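Local structure of Rbsd/fucu transport protein family protein (Streptococcus pneumoniae, 4A34) at residues Leu14-Leu17 against Met18-His22; Val27-Asp30 against Ala31-Ser35; Gln91-Gly95 against His96-Leu100; Asp55-Leu58 against Tyr59-Leu63; Arg107-Asp110 against Phe111-Ser115. The protein probably catalyses the interconversion of the alpha and beta anomers of L-fucose, binding beta-L-fucopyranose in pockets shared between subunits. All coordinates share one frame; numbering follows the deposited sequence.

Interaction 1: Leu14-Leu17 against Met18-His22. With FUL (beta-L-fucopyranose), chain B.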
# COMPACT_ATOMS: atom_id res chain seq x y z
N LEU I 14 8.65 -11.40 -18.88
CA LEU I 14 8.34 -10.86 -20.21
C LEU I 14 7.96 -9.38 -20.14
O LEU I 14 8.43 -8.58 -20.93
CB LEU I 14 7.26 -11.68 -20.92
CG LEU I 14 7.13 -11.58 -22.45
CD1 LEU I 14 8.44 -11.26 -23.16
CD2 LEU I 14 6.57 -12.88 -23.00
N LYS I 15 7.11 -9.04 -19.17
CA LYS I 15 6.78 -7.64 -18.90
C LYS I 15 8.05 -6.82 -18.73
O LYS I 15 8.22 -5.77 -19.38
CB LYS I 15 5.91 -7.53 -17.65
CG LYS I 15 5.42 -6.13 -17.36
CD LYS I 15 4.55 -6.09 -16.12
CE LYS I 15 4.10 -4.68 -15.76
NZ LYS I 15 5.17 -3.85 -15.17
N THR I 16 8.95 -7.29 -17.87
CA THR I 16 10.14 -6.51 -17.56
C THR I 16 11.14 -6.46 -18.72
O THR I 16 11.75 -5.43 -18.96
CB THR I 16 10.75 -6.86 -16.16
OG1 THR I 16 12.18 -6.85 -16.19
CG2 THR I 16 10.27 -8.18 -15.70
N LEU I 17 11.26 -7.55 -19.48
CA LEU I 17 12.01 -7.52 -20.73
C LEU I 17 11.42 -6.48 -21.68
O LEU I 17 12.16 -5.77 -22.37
CB LEU I 17 12.00 -8.89 -21.41
CG LEU I 17 12.87 -10.02 -20.86
CD1 LEU I 17 12.75 -11.24 -21.75
CD2 LEU I 17 14.33 -9.61 -20.72
N MET I 18 10.09 -6.39 -21.68
CA MET I 18 9.36 -5.44 -22.53
C MET I 18 9.57 -3.99 -22.10
O MET I 18 9.84 -3.13 -22.95
CB MET I 18 7.87 -5.78 -22.53
CG MET I 18 7.51 -6.98 -23.39
SD MET I 18 7.58 -6.49 -25.12
CE MET I 18 5.88 -5.98 -25.39
N GLU I 19 9.44 -3.71 -20.81
CA GLU I 19 9.53 -2.33 -20.32
C GLU I 19 10.97 -1.83 -20.22
O GLU I 19 11.20 -0.64 -20.00
CB GLU I 19 8.78 -2.15 -18.99
CG GLU I 19 9.34 -2.94 -17.84
CD GLU I 19 8.35 -3.12 -16.69
OE1 GLU I 19 7.12 -3.18 -16.93
OE2 GLU I 19 8.81 -3.21 -15.54
N MET I 20 11.93 -2.73 -20.39
CA MET I 20 13.34 -2.34 -20.51
C MET I 20 13.57 -1.58 -21.82
O MET I 20 13.03 -1.94 -22.87
CB MET I 20 14.27 -3.56 -20.43
CG MET I 20 14.68 -3.94 -19.02
SD MET I 20 15.72 -5.41 -18.95
CE MET I 20 14.64 -6.62 -18.23
N GLY I 21 14.36 -0.52 -21.75
CA GLY I 21 14.79 0.19 -22.94
C GLY I 21 16.29 0.04 -23.13
O GLY I 21 16.95 -0.72 -22.40
N HIS I 22 16.82 0.77 -24.11
CA HIS I 22 18.24 0.80 -24.45
C HIS I 22 19.10 1.21 -23.26
O HIS I 22 18.82 2.22 -22.60
CB HIS I 22 18.45 1.78 -25.61
CG HIS I 22 19.87 1.86 -26.10
ND1 HIS I 22 20.38 2.98 -26.71
CD2 HIS I 22 20.87 0.95 -26.09
CE1 HIS I 22 21.63 2.76 -27.06
NE2 HIS I 22 21.96 1.54 -26.68
C1 FUL B . 18.15 5.91 -26.77
C2 FUL B . 16.92 5.75 -27.67
O2 FUL B . 15.84 6.41 -27.08
C3 FUL B . 17.24 6.38 -29.02
O3 FUL B . 16.21 6.21 -29.97
C4 FUL B . 18.52 5.77 -29.58
O4 FUL B . 18.30 4.40 -29.79
C5 FUL B . 19.65 5.94 -28.57
C6 FUL B . 20.98 5.40 -29.10
O5 FUL B . 19.27 5.27 -27.37
O1 FUL B . 17.93 5.39 -25.48

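Interaction 2: Val27-Asp30 against Ala31-Ser35. With FUL (beta-L-fucopyranose), chain C.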
# COMPACT_ATOMS: atom_id res chain seq x y z
N VAL I 27 20.18 -9.08 -14.78
CA VAL I 27 21.07 -10.09 -14.25
C VAL I 27 20.38 -11.44 -14.20
O VAL I 27 19.30 -11.58 -13.64
CB VAL I 27 21.57 -9.73 -12.83
CG1 VAL I 27 22.56 -10.76 -12.33
CG2 VAL I 27 22.22 -8.35 -12.82
N LEU I 28 21.03 -12.44 -14.80
CA LEU I 28 20.56 -13.80 -14.70
C LEU I 28 21.36 -14.42 -13.57
O LEU I 28 22.53 -14.78 -13.74
CB LEU I 28 20.73 -14.55 -16.03
CG LEU I 28 20.21 -13.84 -17.30
CD1 LEU I 28 20.49 -14.64 -18.58
CD2 LEU I 28 18.72 -13.54 -17.21
N ALA I 29 20.75 -14.49 -12.39
CA ALA I 29 21.46 -14.92 -11.20
C ALA I 29 21.34 -16.42 -10.96
O ALA I 29 20.28 -17.00 -11.18
CB ALA I 29 20.95 -14.15 -10.00
N ASP I 30 22.43 -17.04 -10.51
CA ASP I 30 22.40 -18.46 -10.20
C ASP I 30 21.88 -18.72 -8.79
O ASP I 30 21.77 -17.80 -7.99
CB ASP I 30 23.76 -19.14 -10.47
CG ASP I 30 24.87 -18.70 -9.51
OD1 ASP I 30 24.62 -18.47 -8.29
OD2 ASP I 30 26.03 -18.62 -9.97
N ALA I 31 21.59 -19.99 -8.49
CA ALA I 31 20.91 -20.37 -7.25
C ALA I 31 21.60 -19.88 -5.99
O ALA I 31 20.93 -19.60 -5.00
CB ALA I 31 20.73 -21.87 -7.20
N ASN I 32 22.92 -19.77 -6.04
CA ASN I 32 23.71 -19.38 -4.88
C ASN I 32 23.85 -17.86 -4.74
O ASN I 32 24.35 -17.37 -3.73
CB ASN I 32 25.10 -20.01 -4.96
CG ASN I 32 25.08 -21.50 -4.70
OD1 ASN I 32 25.01 -21.95 -3.54
ND2 ASN I 32 25.14 -22.29 -5.77
N TYR I 33 23.40 -17.14 -5.76
CA TYR I 33 23.57 -15.69 -5.81
C TYR I 33 22.70 -14.95 -4.77
O TYR I 33 21.64 -15.45 -4.39
CB TYR I 33 23.31 -15.18 -7.24
CG TYR I 33 23.74 -13.75 -7.43
CD1 TYR I 33 25.08 -13.44 -7.67
CD2 TYR I 33 22.81 -12.71 -7.34
CE1 TYR I 33 25.48 -12.12 -7.81
CE2 TYR I 33 23.21 -11.39 -7.47
CZ TYR I 33 24.54 -11.10 -7.71
OH TYR I 33 24.91 -9.79 -7.85
N PRO I 34 23.16 -13.78 -4.27
CA PRO I 34 22.31 -12.97 -3.38
C PRO I 34 21.26 -12.14 -4.12
O PRO I 34 21.20 -10.91 -3.96
CB PRO I 34 23.32 -12.06 -2.67
CG PRO I 34 24.48 -11.98 -3.60
CD PRO I 34 24.56 -13.31 -4.25
N SER I 35 20.42 -12.80 -4.91
CA SER I 35 19.49 -12.12 -5.81
C SER I 35 18.57 -11.19 -5.05
O SER I 35 18.44 -10.02 -5.39
CB SER I 35 18.66 -13.13 -6.60
OG SER I 35 19.39 -14.32 -6.82
C1 FUL C . 28.42 -16.19 -5.44
C2 FUL C . 27.57 -17.09 -6.35
O2 FUL C . 26.71 -16.35 -7.18
C3 FUL C . 28.53 -17.89 -7.23
O3 FUL C . 27.84 -18.79 -8.04
C4 FUL C . 29.52 -18.65 -6.36
O4 FUL C . 28.80 -19.55 -5.56
C5 FUL C . 30.25 -17.66 -5.47
C6 FUL C . 31.33 -18.35 -4.64
O5 FUL C . 29.28 -17.00 -4.65
O1 FUL C . 27.62 -15.40 -4.59

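Interaction 3: Gln91-Gly95 against His96-Leu100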
# COMPACT_ATOMS: atom_id res chain seq x y z
N GLN I 91 29.19 -20.53 -26.52
CA GLN I 91 28.49 -21.20 -27.63
C GLN I 91 27.15 -20.54 -27.97
O GLN I 91 26.82 -20.33 -29.14
CB GLN I 91 28.19 -22.65 -27.26
CG GLN I 91 29.38 -23.58 -27.15
CD GLN I 91 28.97 -24.99 -26.76
OE1 GLN I 91 27.94 -25.20 -26.11
NE2 GLN I 91 29.77 -25.97 -27.17
N MET I 92 26.38 -20.24 -26.92
CA MET I 92 25.06 -19.66 -27.02
C MET I 92 25.14 -18.25 -27.60
O MET I 92 24.47 -17.93 -28.58
CB MET I 92 24.43 -19.64 -25.63
CG MET I 92 22.91 -19.65 -25.57
SD MET I 92 22.25 -21.24 -25.03
CE MET I 92 22.02 -22.07 -26.60
N ILE I 93 25.99 -17.42 -26.99
CA ILE I 93 26.10 -16.00 -27.33
C ILE I 93 26.50 -15.78 -28.79
O ILE I 93 25.85 -15.01 -29.50
CB ILE I 93 27.06 -15.26 -26.38
CG1 ILE I 93 26.41 -15.08 -25.01
CG2 ILE I 93 27.47 -13.90 -26.95
CD1 ILE I 93 27.37 -14.75 -23.88
N GLU I 94 27.58 -16.43 -29.22
CA GLU I 94 27.91 -16.51 -30.63
C GLU I 94 26.85 -17.44 -31.22
O GLU I 94 26.48 -18.42 -30.58
CB GLU I 94 29.34 -17.07 -30.81
CG GLU I 94 29.95 -16.91 -32.22
CD GLU I 94 31.45 -17.22 -32.25
OE1 GLU I 94 32.26 -16.30 -31.98
OE2 GLU I 94 31.83 -18.38 -32.55
N GLY I 95 26.32 -17.11 -32.39
CA GLY I 95 25.18 -17.88 -32.93
C GLY I 95 23.87 -17.11 -32.87
O GLY I 95 22.99 -17.31 -33.71
N HIS I 96 23.73 -16.25 -31.86
CA HIS I 96 22.72 -15.19 -31.88
C HIS I 96 23.31 -13.92 -32.51
O HIS I 96 22.63 -12.88 -32.63
CB HIS I 96 22.18 -14.91 -30.46
CG HIS I 96 21.15 -15.88 -30.00
ND1 HIS I 96 19.82 -15.80 -30.37
CD2 HIS I 96 21.24 -16.96 -29.18
CE1 HIS I 96 19.15 -16.79 -29.81
NE2 HIS I 96 19.99 -17.50 -29.08
N GLY I 97 24.58 -14.01 -32.89
CA GLY I 97 25.25 -12.96 -33.65
C GLY I 97 26.03 -11.95 -32.83
O GLY I 97 26.25 -10.83 -33.27
N THR I 98 26.45 -12.35 -31.63
CA THR I 98 27.22 -11.44 -30.77
C THR I 98 28.70 -11.85 -30.68
O THR I 98 29.03 -12.98 -30.32
CB THR I 98 26.56 -11.30 -29.36
OG1 THR I 98 25.26 -10.71 -29.50
CG2 THR I 98 27.38 -10.39 -28.45
N ASP I 99 29.57 -10.91 -31.06
CA ASP I 99 31.02 -11.06 -30.94
C ASP I 99 31.36 -11.34 -29.48
O ASP I 99 30.96 -10.58 -28.59
CB ASP I 99 31.71 -9.76 -31.39
CG ASP I 99 33.22 -9.93 -31.64
OD1 ASP I 99 33.85 -10.87 -31.12
OD2 ASP I 99 33.77 -9.07 -32.37
N LEU I 100 32.10 -12.43 -29.24
CA LEU I 100 32.51 -12.79 -27.88
C LEU I 100 33.42 -11.74 -27.22
O LEU I 100 33.65 -11.77 -26.01
CB LEU I 100 33.17 -14.17 -27.85
CG LEU I 100 32.35 -15.43 -28.13
CD1 LEU I 100 33.23 -16.65 -27.93
CD2 LEU I 100 31.11 -15.53 -27.26

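Interaction 4: Asp55-Leu58 against Tyr59-Leu63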
# COMPACT_ATOMS: atom_id res chain seq x y z
N ASP I 55 19.17 -18.35 -23.99
CA ASP I 55 18.77 -18.54 -25.37
C ASP I 55 17.48 -17.78 -25.69
O ASP I 55 17.37 -17.09 -26.72
CB ASP I 55 18.60 -20.04 -25.64
CG ASP I 55 18.53 -20.38 -27.11
OD1 ASP I 55 19.40 -19.90 -27.89
OD2 ASP I 55 17.61 -21.13 -27.50
N SER I 56 16.50 -17.88 -24.78
CA SER I 56 15.19 -17.25 -24.96
C SER I 56 15.29 -15.74 -24.91
O SER I 56 14.65 -15.04 -25.69
CB SER I 56 14.21 -17.75 -23.90
OG SER I 56 14.03 -19.15 -23.97
N ILE I 57 16.10 -15.24 -23.98
CA ILE I 57 16.30 -13.81 -23.81
C ILE I 57 17.05 -13.22 -25.00
O ILE I 57 16.67 -12.17 -25.51
CB ILE I 57 16.98 -13.48 -22.44
CG1 ILE I 57 16.02 -13.83 -21.30
CG2 ILE I 57 17.39 -12.02 -22.37
CD1 ILE I 57 16.53 -13.55 -19.91
N LEU I 58 18.10 -13.91 -25.45
CA LEU I 58 18.88 -13.46 -26.63
C LEU I 58 18.03 -13.43 -27.90
O LEU I 58 18.21 -12.57 -28.77
CB LEU I 58 20.14 -14.31 -26.82
CG LEU I 58 21.26 -14.15 -25.79
CD1 LEU I 58 22.36 -15.13 -26.07
CD2 LEU I 58 21.81 -12.73 -25.74
N TYR I 59 17.08 -14.37 -27.99
CA TYR I 59 16.11 -14.43 -29.08
C TYR I 59 15.25 -13.16 -29.18
O TYR I 59 14.97 -12.68 -30.28
CB TYR I 59 15.21 -15.66 -28.90
CG TYR I 59 14.20 -15.88 -30.00
CD1 TYR I 59 14.61 -16.15 -31.31
CD2 TYR I 59 12.83 -15.85 -29.73
CE1 TYR I 59 13.69 -16.37 -32.32
CE2 TYR I 59 11.89 -16.07 -30.74
CZ TYR I 59 12.33 -16.33 -32.03
OH TYR I 59 11.42 -16.54 -33.05
N LEU I 60 14.84 -12.62 -28.03
CA LEU I 60 13.91 -11.50 -27.99
C LEU I 60 14.57 -10.14 -27.80
O LEU I 60 14.06 -9.12 -28.27
CB LEU I 60 12.86 -11.71 -26.90
CG LEU I 60 11.93 -12.92 -26.93
CD1 LEU I 60 10.97 -12.86 -25.75
CD2 LEU I 60 11.15 -13.04 -28.22
N MET I 61 15.71 -10.12 -27.10
CA MET I 61 16.33 -8.87 -26.68
C MET I 61 17.74 -8.66 -27.26
O MET I 61 18.66 -9.40 -26.94
CB MET I 61 16.37 -8.81 -25.15
CG MET I 61 16.85 -7.49 -24.57
SD MET I 61 17.23 -7.63 -22.81
CE MET I 61 18.86 -8.39 -22.85
N PRO I 62 17.92 -7.63 -28.11
CA PRO I 62 19.21 -7.32 -28.69
C PRO I 62 20.17 -6.78 -27.65
O PRO I 62 19.74 -6.18 -26.66
CB PRO I 62 18.89 -6.21 -29.69
CG PRO I 62 17.43 -6.30 -29.93
CD PRO I 62 16.87 -6.73 -28.62
N LEU I 63 21.46 -6.99 -27.87
CA LEU I 63 22.45 -6.51 -26.92
C LEU I 63 22.97 -5.15 -27.34
O LEU I 63 23.01 -4.82 -28.53
CB LEU I 63 23.58 -7.52 -26.74
CG LEU I 63 23.22 -8.81 -25.99
CD1 LEU I 63 24.31 -9.84 -26.12
CD2 LEU I 63 22.88 -8.57 -24.50
O HOH W 1 20.43 -10.72 -28.79

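Interaction 5: Arg107-Asp110 against Phe111-Ser115. With FUL (beta-L-fucopyranose), chain C.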
# COMPACT_ATOMS: atom_id res chain seq x y z
N ARG I 107 35.16 -8.81 -10.74
CA ARG I 107 35.42 -9.29 -9.39
C ARG I 107 34.10 -9.46 -8.65
O ARG I 107 33.25 -8.57 -8.70
CB ARG I 107 36.29 -8.28 -8.63
CG ARG I 107 37.77 -8.32 -8.93
CD ARG I 107 38.57 -7.42 -7.95
NE ARG I 107 37.97 -6.09 -7.76
CZ ARG I 107 37.45 -5.64 -6.61
NH1 ARG I 107 37.46 -6.39 -5.52
NH2 ARG I 107 36.93 -4.42 -6.56
N ARG I 108 33.94 -10.58 -7.95
CA ARG I 108 32.73 -10.86 -7.16
C ARG I 108 32.12 -9.56 -6.62
O ARG I 108 30.93 -9.28 -6.81
CB ARG I 108 33.01 -11.84 -6.02
CG ARG I 108 31.84 -12.77 -5.69
CD ARG I 108 32.23 -13.97 -4.82
NE ARG I 108 31.65 -13.88 -3.48
CZ ARG I 108 32.33 -13.64 -2.36
NH1 ARG I 108 33.65 -13.48 -2.41
NH2 ARG I 108 31.70 -13.57 -1.19
N GLU I 109 32.97 -8.76 -5.97
CA GLU I 109 32.56 -7.50 -5.35
C GLU I 109 31.96 -6.49 -6.33
O GLU I 109 30.91 -5.91 -6.04
CB GLU I 109 33.73 -6.89 -4.55
CG GLU I 109 33.36 -5.71 -3.65
CD GLU I 109 32.11 -5.96 -2.81
OE1 GLU I 109 32.08 -6.94 -2.02
OE2 GLU I 109 31.15 -5.17 -2.95
N ASP I 110 32.61 -6.29 -7.47
CA ASP I 110 32.15 -5.35 -8.51
C ASP I 110 30.86 -5.82 -9.17
O ASP I 110 29.99 -5.01 -9.51
CB ASP I 110 33.21 -5.17 -9.60
CG ASP I 110 34.48 -4.46 -9.11
OD1 ASP I 110 34.47 -3.87 -8.01
OD2 ASP I 110 35.49 -4.51 -9.83
N PHE I 111 30.76 -7.13 -9.37
CA PHE I 111 29.59 -7.77 -9.94
C PHE I 111 28.36 -7.48 -9.10
O PHE I 111 27.29 -7.18 -9.65
CB PHE I 111 29.80 -9.29 -10.04
CG PHE I 111 28.84 -9.96 -10.99
CD1 PHE I 111 27.55 -10.30 -10.57
CD2 PHE I 111 29.22 -10.24 -12.29
CE1 PHE I 111 26.66 -10.91 -11.44
CE2 PHE I 111 28.34 -10.84 -13.18
CZ PHE I 111 27.06 -11.18 -12.75
N TYR I 112 28.51 -7.57 -7.78
CA TYR I 112 27.43 -7.29 -6.83
C TYR I 112 26.90 -5.87 -7.03
O TYR I 112 25.70 -5.67 -7.22
CB TYR I 112 27.89 -7.48 -5.38
CG TYR I 112 28.12 -8.92 -4.94
CD1 TYR I 112 27.62 -10.01 -5.67
CD2 TYR I 112 28.79 -9.19 -3.74
CE1 TYR I 112 27.83 -11.33 -5.24
CE2 TYR I 112 29.00 -10.52 -3.31
CZ TYR I 112 28.52 -11.58 -4.06
OH TYR I 112 28.72 -12.88 -3.63
N GLU I 113 27.81 -4.91 -7.01
CA GLU I 113 27.46 -3.50 -7.15
C GLU I 113 26.77 -3.16 -8.49
O GLU I 113 25.78 -2.43 -8.51
CB GLU I 113 28.67 -2.59 -6.89
CG GLU I 113 29.27 -2.70 -5.47
CD GLU I 113 28.28 -2.32 -4.36
OE1 GLU I 113 27.48 -1.38 -4.55
OE2 GLU I 113 28.30 -2.99 -3.29
N ARG I 114 27.26 -3.70 -9.60
CA ARG I 114 26.58 -3.48 -10.87
C ARG I 114 25.17 -4.12 -10.89
O ARG I 114 24.23 -3.55 -11.46
CB ARG I 114 27.41 -3.93 -12.08
CG ARG I 114 27.13 -3.06 -13.31
CD ARG I 114 27.26 -3.83 -14.60
NE ARG I 114 28.54 -3.61 -15.28
CZ ARG I 114 28.66 -3.20 -16.54
NH1 ARG I 114 27.60 -2.95 -17.27
NH2 ARG I 114 29.87 -3.04 -17.06
N SER I 115 25.03 -5.27 -10.24
CA SER I 115 23.73 -5.93 -10.13
C SER I 115 22.69 -5.12 -9.33
O SER I 115 21.49 -5.27 -9.55
CB SER I 115 23.87 -7.34 -9.54
OG SER I 115 23.86 -7.31 -8.13
C1 FUL C . 28.42 -16.19 -5.44
C2 FUL C . 27.57 -17.09 -6.35
O2 FUL C . 26.71 -16.35 -7.18
C3 FUL C . 28.53 -17.89 -7.23
O3 FUL C . 27.84 -18.79 -8.04
C4 FUL C . 29.52 -18.65 -6.36
O4 FUL C . 28.80 -19.55 -5.56
C5 FUL C . 30.25 -17.66 -5.47
C6 FUL C . 31.33 -18.35 -4.64
O5 FUL C . 29.28 -17.00 -4.65
O1 FUL C . 27.62 -15.40 -4.59

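Interaction 1: Leu14-Leu17 against Met18-His22
The E19 carboxylate takes the ammonium of K15 on the syn lone pair of OE1, with K15 NZ 2.7 Å from E19 OE1. Its second oxygen, OE2, is held by the hydroxyl of Y119. Farther along, the imidazole of H22 meets a beta-L-fucopyranose of chain B at its edge, near the ring plane: H22 ND1 donates to sugar O5 over 2.6 Å in an almost straight bond (168°), while Y66 packs edge-to-face against the ring and D64 OD1 takes NE2. The K15-E19 pair is an i to i+4 salt bridge along one helix turn. K15 is extended as far as CE and bends only at the last torsion (chi4 -75°), which turns NZ over to the glutamate. In the backbone, E19 N bonds K15 O at 2.8 Å, and M18 N reaches L14 O at the same length. The next step, M20 N to T16 O at 3.1 Å, is weak, as the chain leaves helical geometry at M20. L17 CD2 touches M20 CE at 3.9 Å. On another side L14 and L17 pack on L2 of the second subunit. This is the C-terminal end of helix 11-19 running out into an intersubunit sugar site: D30, Y112, Y130 and N132 of the third subunit bind the same fucose.

Interaction 2: Val27-Asp30 against Ala31-Ser35
From D30 to Y33 the chain makes a type I beta turn, closed by Y33 N to D30 O at 2.8 Å with the donor 48° out of the carbonyl plane, and an inverse gamma turn centred on P34 follows directly. The D30 carboxylate folds back over its own turn. Its CG sits between the backbone N and the carbonyl carbon (chi1 68°), which brings OD1 over the N-H of N32; that bond, 3.1 Å from N32 N to D30 OD1, is weak but has the connectivity of an Asx turn. The same carboxylate faces the fucose of chain C: sugar O3 donates to D30 OD2 at 2.7 Å and sugar O2 to D30 OD1 at 3.2 Å. OD2 also receives A131 N. Y33 swings its ring back beside the strand end, where Y33 CD2 lies 3.6 Å from A29 CB. Sugar O2 sits at the edge of this ring, in plane, 3.4 Å from Y33 CD1. Over one face, toward the rim, P34 CD stands 3.3 Å above the ring plane. The amide of N32 leads to another chain, its OD1 accepting V140 N of the fourth subunit. Both oxygens of D30 thus act as acceptors for adjacent sugar hydroxyls, each oxygen also having a backbone N-H as partner, weakly for OD1. A131 N and, weakly, N32 N would steady the carboxylate, and its two-point grip on O2 and O3 probably orients that side of the sugar.

Interaction 3: Gln91-Gly95 against His96-Leu100
A type II beta turn from I93 to H96 brings helix 85-93 to its end, and the chain then turns back across the helix end. The carbonyl of I93 is the pivot: H96 N reaches I93 O at 3.4 Å and T98 N reaches it at 3.5 Å, both weak bonds, so one acceptor links the turn to the chain that follows. G95 and G97 have positive phi (108° and 94°), a conformation glycine adopts readily, and this lets the backbone turn sharply within a few residues. The ring of H96 lies beside the last helical turn, with M92 O near the ring plane at its edge, 3.4 Å from H96 CD2. On the other flank I93 CG2 touches T98 CB at 3.7 Å, the two side chains crossing at a slant, and L100 CD2 closes on the same I93 methyl at 4.0 Å. Farther out L100 crosses E94 nearly at a right angle, its CG 3.9 Å from E94 OE1. Buried I93 faces I71 and F73 of strand 71-74. M92 packs on L54 and D55 of helix 50-60, and H96 NE2 hydrogen-bonds D55 OD1 there, tying the turn to that helix before the chain enters strand 103-106.

Interaction 4: Asp55-Leu58 against Tyr59-Leu63
I57 O is gripped twice, by M61 N at 2.8 Å and more weakly by L60 N at 3.1 Å. This is the C-terminal end of helix 50-60, where M61 is the first residue to leave helical angles. L60 N is itself shared, since it also makes a long, weak bond to S56 O, whereas one step earlier Y59 N keeps the regular bond to D55 O at 3.0 Å. A water takes over where the helix stops: it donates to both L58 O and M61 O, at 2.9 Å each, pinning the last turn to the departing chain. Among the side chains, I57 and M61 run side by side in the same direction. The side chain of M61 is extended until its last torsion (chi3 80°), whose bend sets CE 3.9 Å from I57 CG2, and both residues lie on L135 of strand 133-136. The second subunit is met by Y59, whose ring meets that of its H4, and by L60, which packs on its I5. Past the helix, L63 folds back across L58 at a slant, bringing L63 CD1 to 3.8 Å from L58 CD2.

Interaction 5: Arg107-Asp110 against Phe111-Ser115
Among the side-chain hydrogen bonds, R108 and Y112, one turn apart at the start of helix 108-116, make the link that reaches the sugar. R108 NE donates to Y112 OH at 3.1 Å, with guanidinium and ring planes 86° apart; the hydroxyl lies near the edge of the guanidinium but 26° out of its plane. The ring of Y112 leaves with CG anti to the carbonyl carbon (chi1 -72°), which lays it alongside R108. Y112 OH is also hydrogen-bonded at 2.9 Å to O1 of the fucose of chain C, the anomeric hydroxyl, which sits in the plane of the Y112 ring at its edge. R108 probably acts mainly by positioning the tyrosine hydroxyl, which makes the bond to the sugar, and H22 of the fourth subunit packs on both residues. The ring contact is with backbone: R108 O stands 3.4 Å above one face of Y112, toward the rim, while it accepts Y112 N at 3.1 Å. On the charged, more exposed side, R107 NH2 forms a salt bridge with D110 OD1 at 2.9 Å. E109 and E113, also one turn apart, lie side by side with OE2 of each 3.6 Å from the other, a proximity unfavourable between like charges but probably eased by K116, which salt-bridges E113 OE2. Regular helix bonds join the backbone, among them F111 N to R107 O at 3.0 Å, and F111 itself turns inward onto M74 and I134. One turn on, the S115 hydroxyl folds back onto the helix, S115 OG donating to Y112 O at 2.6 Å.

Overall arrangement
From the N terminus, interaction 1 ends helix 11-19 and interaction 2 turns the chain out of strand 25-29; interaction 4 then ends helix 50-60, interaction 3 turns the chain after helix 85-93, and interaction 5 opens helix 108-116. Each is local and they follow in series, so none nests within or crosses another. In space, interactions 1 and 4 pack through L14, L17, I57, L60 and M61 and both touch the second subunit, while interaction 3 leans on interaction 4. L28 to I57 joins interactions 2 and 4. Interactions 2 and 5 meet through Y33, P34, Y112 and S115 around one fucose, whereas interaction 1 supplies its histidine to a different subunit's pocket.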